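Polycomb protein Pcl (Drosophila melanogaster, PDB 5OQD) helps establish Polycomb repression of homeotic genes in the early embryo as part of the Esc/E(z) histone H3 methyltransferase complex. Local coordinates at residues Asn41-His53 with Pro182-Asp194. Numbering follows the deposited sequence.
Sequences NMLQCCKCRNWFH and PKVFLEPHEELSD. With ZN (zinc ion), chain L; ZN (zinc ion), chain K.
Arg-49 lays its guanidinium flat on the ring of Phe-185, planes 19° apart and centres 4.3 Å apart, in a cation-pi stack. The two side chains cross at about a right angle, and CD of the arginine sits over the ring centre, 3.8 Å from the centroid, as a CH-pi contact. At the ring edge lies the amide of Gln-44, turned nearly perpendicular to it. CG anti to the backbone N (chi1 -175°), with the chain extended beyond it, carries the glutamine amide there; its NE2 bonds to Arg-49 O at 3.1 Å, while OE1 is modelled implausibly close to Lys-183 NZ, a doubtful bond.

Leu-186 N donates to Cys-46 O over 3.3 Å. Water 1 bridges Gln-44 O and Val-184 O. The 41-53 segment is the first hairpin of the second PHD finger, whose Cys-45 and Cys-48 bind a zinc ion with Cys-75 and Cys-78; the loop after strand 170-173, which probably follows the winged-helix domain, comes back to lie along the Cys-45 to Cys-48 zinc knuckle.

From between the two zinc ligands, Lys-47 reaches into the Glu-187 to Glu-190 type I turn, its NZ donating to Glu-190 O at 2.8 Å, in the carbonyl plane, and to Pro-188 O at 3.2 Å. A methionine in its place would probably leave both carbonyls without this donor and the turn less firmly held to the finger. The Glu-190 carboxylate pairs instead with Arg-200.

Apolar contacts complete the interface: Cys-46 CB faces Leu-186 CD1 at 4.3 Å, and its SG approaches Leu-192.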
ATOM      1  N   ASN B  41      -8.928   5.360  -2.485  1.00 76.91           N
ATOM      2  CA  ASN B  41      -9.235   6.261  -1.375  1.00 80.93           C
ATOM      3  C   ASN B  41     -10.341   5.762  -0.447  1.00 80.42           C
ATOM      4  O   ASN B  41     -11.333   6.454  -0.222  1.00 67.11           O
ATOM      5  CB  ASN B  41      -9.605   7.648  -1.908  1.00 83.01           C
ATOM      6  CG  ASN B  41      -8.434   8.348  -2.567  1.00 81.50           C
ATOM      7  OD1 ASN B  41      -7.591   8.938  -1.892  1.00 79.62           O
ATOM      8  ND2 ASN B  41      -8.376   8.284  -3.891  1.00 86.46           N
ATOM      9  N   MET B  42     -10.161   4.559   0.091  1.00 78.10           N
ATOM     10  CA  MET B  42     -11.064   4.028   1.108  1.00 69.85           C
ATOM     11  C   MET B  42     -10.283   3.291   2.189  1.00 67.46           C
ATOM     12  O   MET B  42      -9.358   2.535   1.892  1.00 73.13           O
ATOM     13  CB  MET B  42     -12.105   3.095   0.488  1.00 75.02           C
ATOM     14  CG  MET B  42     -13.210   3.805  -0.275  1.00 81.89           C
ATOM     15  SD  MET B  42     -14.593   2.713  -0.643  1.00 82.42           S
ATOM     16  CE  MET B  42     -15.282   2.483   0.996  1.00 65.60           C
ATOM     17  N   LEU B  43     -10.657   3.517   3.444  1.00 59.72           N
ATOM     18  CA  LEU B  43     -10.009   2.842   4.560  1.00 45.41           C
ATOM     19  C   LEU B  43     -11.025   2.096   5.418  1.00 60.82           C
ATOM     20  O   LEU B  43     -12.201   2.463   5.470  1.00 56.29           O
ATOM     21  CB  LEU B  43      -9.228   3.842   5.415  1.00 43.27           C
ATOM     22  CG  LEU B  43      -8.032   4.526   4.745  1.00 54.89           C
ATOM     23  CD1 LEU B  43      -7.334   5.460   5.720  1.00 52.69           C
ATOM     24  CD2 LEU B  43      -7.059   3.494   4.192  1.00 46.93           C
ATOM     25  N   GLN B  44     -10.562   1.047   6.087  1.00 54.10           N
ATOM     26  CA  GLN B  44     -11.418   0.240   6.947  1.00 45.80           C
ATOM     27  C   GLN B  44     -11.074   0.477   8.414  1.00 45.88           C
ATOM     28  O   GLN B  44      -9.910   0.375   8.807  1.00 53.96           O
ATOM     29  CB  GLN B  44     -11.272  -1.241   6.602  1.00 43.25           C
ATOM     30  CG  GLN B  44     -12.211  -2.165   7.362  1.00 50.10           C
ATOM     31  CD  GLN B  44     -11.962  -3.625   7.039  1.00 51.06           C
ATOM     32  OE1 GLN B  44     -10.842  -4.016   6.705  1.00 50.33           O
ATOM     33  NE2 GLN B  44     -13.005  -4.440   7.136  1.00 50.75           N
ATOM     34  N   CYS B  45     -12.083   0.803   9.217  1.00 44.46           N
ATOM     35  CA  CYS B  45     -11.883   0.999  10.648  1.00 52.87           C
ATOM     36  C   CYS B  45     -11.367  -0.285  11.291  1.00 54.44           C
ATOM     37  O   CYS B  45     -11.809  -1.381  10.946  1.00 52.33           O
ATOM     38  CB  CYS B  45     -13.183   1.445  11.319  1.00 37.54           C
ATOM     39  SG  CYS B  45     -13.056   1.752  13.104  1.00 45.80           S
ATOM     40  N   CYS B  46     -10.369  -0.177  12.150  1.00 47.74           N
ATOM     41  CA  CYS B  46      -9.913  -1.349  12.871  1.00 56.05           C
ATOM     42  C   CYS B  46     -10.917  -1.917  13.875  1.00 49.83           C
ATOM     43  O   CYS B  46     -11.031  -3.119  14.004  1.00 58.73           O
ATOM     44  CB  CYS B  46      -8.539  -1.126  13.510  1.00 44.25           C
ATOM     45  SG  CYS B  46      -8.369   0.309  14.578  1.00 47.02           S
ATOM     46  N   LYS B  47     -11.579  -1.064  14.641  1.00 45.35           N
ATOM     47  CA  LYS B  47     -12.602  -1.527  15.582  1.00 52.09           C
ATOM     48  C   LYS B  47     -13.979  -2.028  15.089  1.00 46.60           C
ATOM     49  O   LYS B  47     -14.430  -3.084  15.501  1.00 56.18           O
ATOM     50  CB  LYS B  47     -12.748  -0.531  16.727  1.00 46.76           C
ATOM     51  CG  LYS B  47     -11.615  -0.644  17.729  1.00 50.42           C
ATOM     52  CD  LYS B  47     -11.663   0.446  18.776  1.00 51.94           C
ATOM     53  CE  LYS B  47     -10.742   0.116  19.930  1.00 57.67           C
ATOM     54  NZ  LYS B  47     -10.837   1.132  21.007  1.00 65.55           N
ATOM     55  N   CYS B  48     -14.610  -1.288  14.183  1.00 55.93           N
ATOM     56  CA  CYS B  48     -15.956  -1.584  13.695  1.00 45.91           C
ATOM     57  C   CYS B  48     -15.919  -2.330  12.364  1.00 47.95           C
ATOM     58  O   CYS B  48     -16.917  -2.922  11.948  1.00 51.69           O
ATOM     59  CB  CYS B  48     -16.772  -0.296  13.554  1.00 43.37           C
ATOM     60  SG  CYS B  48     -16.275   0.778  12.186  1.00 51.55           S
ATOM     61  N   ARG B  49     -14.766  -2.279  11.702  1.00 46.30           N
ATOM     62  CA  ARG B  49     -14.521  -2.984  10.443  1.00 43.42           C
ATOM     63  C   ARG B  49     -15.411  -2.505   9.297  1.00 47.41           C
ATOM     64  O   ARG B  49     -15.598  -3.214   8.310  1.00 48.06           O
ATOM     65  CB  ARG B  49     -14.691  -4.493  10.634  1.00 46.08           C
ATOM     66  CG  ARG B  49     -13.904  -5.057  11.807  1.00 46.63           C
ATOM     67  CD  ARG B  49     -14.078  -6.558  11.923  1.00 47.31           C
ATOM     68  NE  ARG B  49     -13.463  -7.082  13.139  1.00 46.75           N
ATOM     69  CZ  ARG B  49     -13.543  -8.349  13.527  1.00 45.80           C
ATOM     70  NH1 ARG B  49     -14.219  -9.225  12.796  1.00 57.16           N
ATOM     71  NH2 ARG B  49     -12.953  -8.739  14.648  1.00 49.51           N
ATOM     72  N   ASN B  50     -15.951  -1.297   9.427  1.00 42.52           N
ATOM     73  CA  ASN B  50     -16.696  -0.680   8.335  1.00 47.38           C
ATOM     74  C   ASN B  50     -15.757   0.077   7.404  1.00 51.92           C
ATOM     75  O   ASN B  50     -14.662   0.474   7.801  1.00 49.25           O
ATOM     76  CB  ASN B  50     -17.777   0.261   8.874  1.00 44.20           C
ATOM     77  CG  ASN B  50     -18.954  -0.485   9.477  1.00 54.35           C
ATOM     78  OD1 ASN B  50     -19.400  -1.500   8.943  1.00 56.21           O
ATOM     79  ND2 ASN B  50     -19.458   0.014  10.599  1.00 49.90           N
ATOM     80  N   TRP B  51     -16.185   0.274   6.162  1.00 53.86           N
ATOM     81  CA  TRP B  51     -15.370   0.983   5.182  1.00 51.98           C
ATOM     82  C   TRP B  51     -15.815   2.439   5.050  1.00 55.62           C
ATOM     83  O   TRP B  51     -17.002   2.750   5.158  1.00 60.98           O
ATOM     84  CB  TRP B  51     -15.427   0.275   3.827  1.00 50.78           C
ATOM     85  CG  TRP B  51     -14.924  -1.136   3.873  1.00 59.60           C
ATOM     86  CD1 TRP B  51     -15.647  -2.254   4.170  1.00 52.41           C
ATOM     87  CD2 TRP B  51     -13.587  -1.580   3.612  1.00 55.97           C
ATOM     88  NE1 TRP B  51     -14.843  -3.366   4.112  1.00 55.32           N
ATOM     89  CE2 TRP B  51     -13.574  -2.979   3.771  1.00 53.18           C
ATOM     90  CE3 TRP B  51     -12.399  -0.929   3.258  1.00 58.01           C
ATOM     91  CZ2 TRP B  51     -12.423  -3.740   3.588  1.00 56.58           C
ATOM     92  CZ3 TRP B  51     -11.257  -1.688   3.080  1.00 59.50           C
ATOM     93  CH2 TRP B  51     -11.277  -3.079   3.245  1.00 53.69           C
ATOM     94  N   PHE B  52     -14.852   3.326   4.824  1.00 52.63           N
ATOM     95  CA  PHE B  52     -15.120   4.760   4.774  1.00 54.91           C
ATOM     96  C   PHE B  52     -14.446   5.417   3.575  1.00 66.37           C
ATOM     97  O   PHE B  52     -13.317   5.072   3.226  1.00 62.72           O
ATOM     98  CB  PHE B  52     -14.635   5.441   6.060  1.00 46.77           C
ATOM     99  CG  PHE B  52     -15.328   4.968   7.308  1.00 48.87           C
ATOM    100  CD1 PHE B  52     -14.952   3.787   7.925  1.00 43.89           C
ATOM    101  CD2 PHE B  52     -16.342   5.719   7.875  1.00 53.51           C
ATOM    102  CE1 PHE B  52     -15.583   3.356   9.076  1.00 51.45           C
ATOM    103  CE2 PHE B  52     -16.978   5.296   9.027  1.00 53.38           C
ATOM    104  CZ  PHE B  52     -16.599   4.111   9.629  1.00 43.22           C
ATOM    105  N   HIS B  53     -15.136   6.364   2.946  1.00 72.89           N
ATOM    106  CA  HIS B  53     -14.486   7.231   1.972  1.00 61.22           C
ATOM    107  C   HIS B  53     -13.568   8.181   2.728  1.00 61.26           C
ATOM    108  O   HIS B  53     -13.916   8.641   3.815  1.00 68.82           O
ATOM    109  CB  HIS B  53     -15.503   8.022   1.147  1.00 61.58           C
ATOM    110  CG  HIS B  53     -16.442   7.170   0.350  1.00 69.46           C
ATOM    111  ND1 HIS B  53     -17.805   7.170   0.557  1.00 67.38           N
ATOM    112  CD2 HIS B  53     -16.216   6.300  -0.664  1.00 72.04           C
ATOM    113  CE1 HIS B  53     -18.376   6.333  -0.289  1.00 69.64           C
ATOM    114  NE2 HIS B  53     -17.434   5.792  -1.041  1.00 77.67           N
ATOM    115  N   PRO B 182      -1.364  -5.949   5.715  1.00 65.14           N
ATOM    116  CA  PRO B 182      -1.795  -6.684   6.908  1.00 59.81           C
ATOM    117  C   PRO B 182      -3.068  -6.108   7.518  1.00 53.09           C
ATOM    118  O   PRO B 182      -3.184  -4.895   7.691  1.00 51.89           O
ATOM    119  CB  PRO B 182      -0.609  -6.528   7.867  1.00 54.97           C
ATOM    120  CG  PRO B 182       0.093  -5.298   7.406  1.00 60.15           C
ATOM    121  CD  PRO B 182      -0.058  -5.297   5.914  1.00 65.07           C
ATOM    122  N   LYS B 183      -4.017  -6.983   7.835  1.00 53.46           N
ATOM    123  CA  LYS B 183      -5.272  -6.566   8.443  1.00 50.79           C
ATOM    124  C   LYS B 183      -5.097  -6.286   9.927  1.00 49.07           C
ATOM    125  O   LYS B 183      -4.500  -7.080  10.654  1.00 48.45           O
ATOM    126  CB  LYS B 183      -6.349  -7.633   8.241  1.00 61.97           C
ATOM    127  CG  LYS B 183      -7.017  -7.592   6.883  1.00 71.66           C
ATOM    128  CD  LYS B 183      -8.038  -6.471   6.793  1.00 43.74           C
ATOM    129  CE  LYS B 183      -8.946  -6.665   5.590  1.00 39.47           C
ATOM    130  NZ  LYS B 183      -9.697  -5.432   5.234  1.00 41.28           N
ATOM    131  N   VAL B 184      -5.625  -5.151  10.369  1.00 47.53           N
ATOM    132  CA  VAL B 184      -5.562  -4.777  11.773  1.00 49.62           C
ATOM    133  C   VAL B 184      -6.964  -4.709  12.369  1.00 50.06           C
ATOM    134  O   VAL B 184      -7.718  -3.773  12.099  1.00 51.07           O
ATOM    135  CB  VAL B 184      -4.853  -3.425  11.965  1.00 50.00           C
ATOM    136  CG1 VAL B 184      -4.610  -3.159  13.439  1.00 54.25           C
ATOM    137  CG2 VAL B 184      -3.540  -3.408  11.200  1.00 54.40           C
ATOM    138  N   PHE B 185      -7.313  -5.712  13.169  1.00 51.46           N
ATOM    139  CA  PHE B 185      -8.600  -5.737  13.859  1.00 47.68           C
ATOM    140  C   PHE B 185      -8.401  -5.696  15.371  1.00 46.92           C
ATOM    141  O   PHE B 185      -7.825  -6.615  15.956  1.00 50.65           O
ATOM    142  CB  PHE B 185      -9.406  -6.981  13.469  1.00 38.58           C
ATOM    143  CG  PHE B 185      -9.980  -6.926  12.081  1.00 35.33           C
ATOM    144  CD1 PHE B 185     -10.324  -5.714  11.508  1.00 30.78           C
ATOM    145  CD2 PHE B 185     -10.178  -8.087  11.349  1.00 30.62           C
ATOM    146  CE1 PHE B 185     -10.850  -5.659  10.230  1.00 31.43           C
ATOM    147  CE2 PHE B 185     -10.706  -8.039  10.071  1.00 31.91           C
ATOM    148  CZ  PHE B 185     -11.039  -6.823   9.512  1.00 29.55           C
ATOM    149  N   LEU B 186      -8.875  -4.624  15.998  1.00 52.51           N
ATOM    150  CA  LEU B 186      -8.780  -4.483  17.446  1.00 49.27           C
ATOM    151  C   LEU B 186     -10.094  -4.853  18.120  1.00 60.06           C
ATOM    152  O   LEU B 186     -11.162  -4.740  17.518  1.00 53.96           O
ATOM    153  CB  LEU B 186      -8.391  -3.051  17.828  1.00 48.11           C
ATOM    154  CG  LEU B 186      -6.906  -2.718  17.997  1.00 65.50           C
ATOM    155  CD1 LEU B 186      -6.154  -2.888  16.691  1.00 62.52           C
ATOM    156  CD2 LEU B 186      -6.735  -1.304  18.533  1.00 62.16           C
ATOM    157  N   GLU B 187     -10.010  -5.304  19.367  1.00 65.55           N
ATOM    158  CA  GLU B 187     -11.202  -5.476  20.183  1.00 63.10           C
ATOM    159  C   GLU B 187     -11.681  -4.091  20.601  1.00 64.22           C
ATOM    160  O   GLU B 187     -10.865  -3.190  20.804  1.00 61.67           O
ATOM    161  CB  GLU B 187     -10.918  -6.362  21.400  1.00 67.85           C
ATOM    162  CG  GLU B 187     -10.563  -7.803  21.052  1.00 63.96           C
ATOM    163  CD  GLU B 187     -11.691  -8.535  20.346  1.00 83.47           C
ATOM    164  OE1 GLU B 187     -11.397  -9.430  19.525  1.00104.29           O
ATOM    165  OE2 GLU B 187     -12.870  -8.221  20.614  1.00 85.89           O
ATOM    166  N   PRO B 188     -13.006  -3.910  20.721  1.00 71.13           N
ATOM    167  CA  PRO B 188     -13.594  -2.590  20.984  1.00 59.95           C
ATOM    168  C   PRO B 188     -13.084  -1.917  22.258  1.00 62.76           C
ATOM    169  O   PRO B 188     -13.077  -0.689  22.338  1.00 64.91           O
ATOM    170  CB  PRO B 188     -15.094  -2.892  21.103  1.00 67.33           C
ATOM    171  CG  PRO B 188     -15.179  -4.356  21.385  1.00 77.66           C
ATOM    172  CD  PRO B 188     -14.035  -4.960  20.638  1.00 70.39           C
ATOM    173  N   HIS B 189     -12.656  -2.713  23.234  1.00 56.60           N
ATOM    174  CA  HIS B 189     -12.246  -2.182  24.530  1.00 59.15           C
ATOM    175  C   HIS B 189     -10.750  -1.882  24.614  1.00 75.04           C
ATOM    176  O   HIS B 189     -10.276  -1.350  25.617  1.00 83.19           O
ATOM    177  CB  HIS B 189     -12.629  -3.162  25.640  1.00 66.94           C
ATOM    178  CG  HIS B 189     -12.026  -4.522  25.479  1.00 66.92           C
ATOM    179  ND1 HIS B 189     -12.627  -5.519  24.742  1.00 71.19           N
ATOM    180  CD2 HIS B 189     -10.875  -5.048  25.957  1.00 65.76           C
ATOM    181  CE1 HIS B 189     -11.873  -6.602  24.775  1.00 70.50           C
ATOM    182  NE2 HIS B 189     -10.805  -6.346  25.506  1.00 65.06           N
ATOM    183  N   GLU B 190     -10.014  -2.221  23.561  1.00 78.73           N
ATOM    184  CA  GLU B 190      -8.561  -2.079  23.562  1.00 74.17           C
ATOM    185  C   GLU B 190      -8.094  -0.643  23.347  1.00 76.42           C
ATOM    186  O   GLU B 190      -8.739   0.136  22.644  1.00 66.37           O
ATOM    187  CB  GLU B 190      -7.948  -2.978  22.489  1.00 71.29           C
ATOM    188  CG  GLU B 190      -8.060  -4.461  22.785  1.00 71.82           C
ATOM    189  CD  GLU B 190      -7.583  -5.320  21.631  1.00 74.56           C
ATOM    190  OE1 GLU B 190      -7.548  -4.816  20.489  1.00 74.48           O
ATOM    191  OE2 GLU B 190      -7.238  -6.498  21.864  1.00 84.37           O
ATOM    192  N   GLU B 191      -6.964  -0.302  23.959  1.00 82.76           N
ATOM    193  CA  GLU B 191      -6.336   0.997  23.749  1.00 80.16           C
ATOM    194  C   GLU B 191      -5.765   1.073  22.337  1.00 75.24           C
ATOM    195  O   GLU B 191      -5.492   0.045  21.716  1.00 81.39           O
ATOM    196  CB  GLU B 191      -5.237   1.244  24.784  1.00 80.57           C
ATOM    197  N   LEU B 192      -5.590   2.288  21.832  1.00 72.65           N
ATOM    198  CA  LEU B 192      -5.106   2.483  20.471  1.00 75.32           C
ATOM    199  C   LEU B 192      -3.662   2.962  20.437  1.00 80.44           C
ATOM    200  O   LEU B 192      -3.275   3.725  19.552  1.00 85.21           O
ATOM    201  CB  LEU B 192      -6.000   3.478  19.730  1.00 72.43           C
ATOM    202  CG  LEU B 192      -6.899   2.901  18.637  1.00 71.49           C
ATOM    203  CD1 LEU B 192      -7.837   3.971  18.112  1.00 61.93           C
ATOM    204  CD2 LEU B 192      -6.058   2.317  17.510  1.00 64.58           C
ATOM    205  N   SER B 193      -2.865   2.509  21.399  1.00 81.22           N
ATOM    206  CA  SER B 193      -1.472   2.926  21.483  1.00 81.53           C
ATOM    207  C   SER B 193      -0.657   2.388  20.312  1.00 82.92           C
ATOM    208  O   SER B 193      -0.926   1.300  19.801  1.00 84.92           O
ATOM    209  CB  SER B 193      -0.851   2.465  22.802  1.00 80.27           C
ATOM    210  OG  SER B 193      -0.702   1.056  22.832  1.00 81.14           O
ATOM    211  N   ASP B 194       0.340   3.161  19.892  1.00 79.33           N
ATOM    212  CA  ASP B 194       1.276   2.714  18.870  1.00 80.57           C
ATOM    213  C   ASP B 194       2.056   1.512  19.384  1.00 76.47           C
ATOM    214  O   ASP B 194       2.477   0.652  18.611  1.00 81.35           O
ATOM    215  CB  ASP B 194       2.231   3.842  18.476  1.00 76.99           C
ATOM    216  CG  ASP B 194       1.511   5.039  17.889  1.00 84.83           C
ATOM    217  OD1 ASP B 194       0.283   5.153  18.092  1.00 89.99           O
ATOM    218  OD2 ASP B 194       2.172   5.869  17.230  1.00 83.50           O
TER
HETATM  219 ZN    ZN L 702     -15.393   2.268  13.631  1.00 46.83          ZN
HETATM  220 ZN    ZN K 701     -18.603   7.796   2.334  1.00 61.65          ZN
HETATM  221  O   HOH W   1      -8.412  -2.253   9.911  1.00 59.63           O
HETATM  222  O   HOH W   2     -12.942  -5.631  15.154  1.00 51.44           O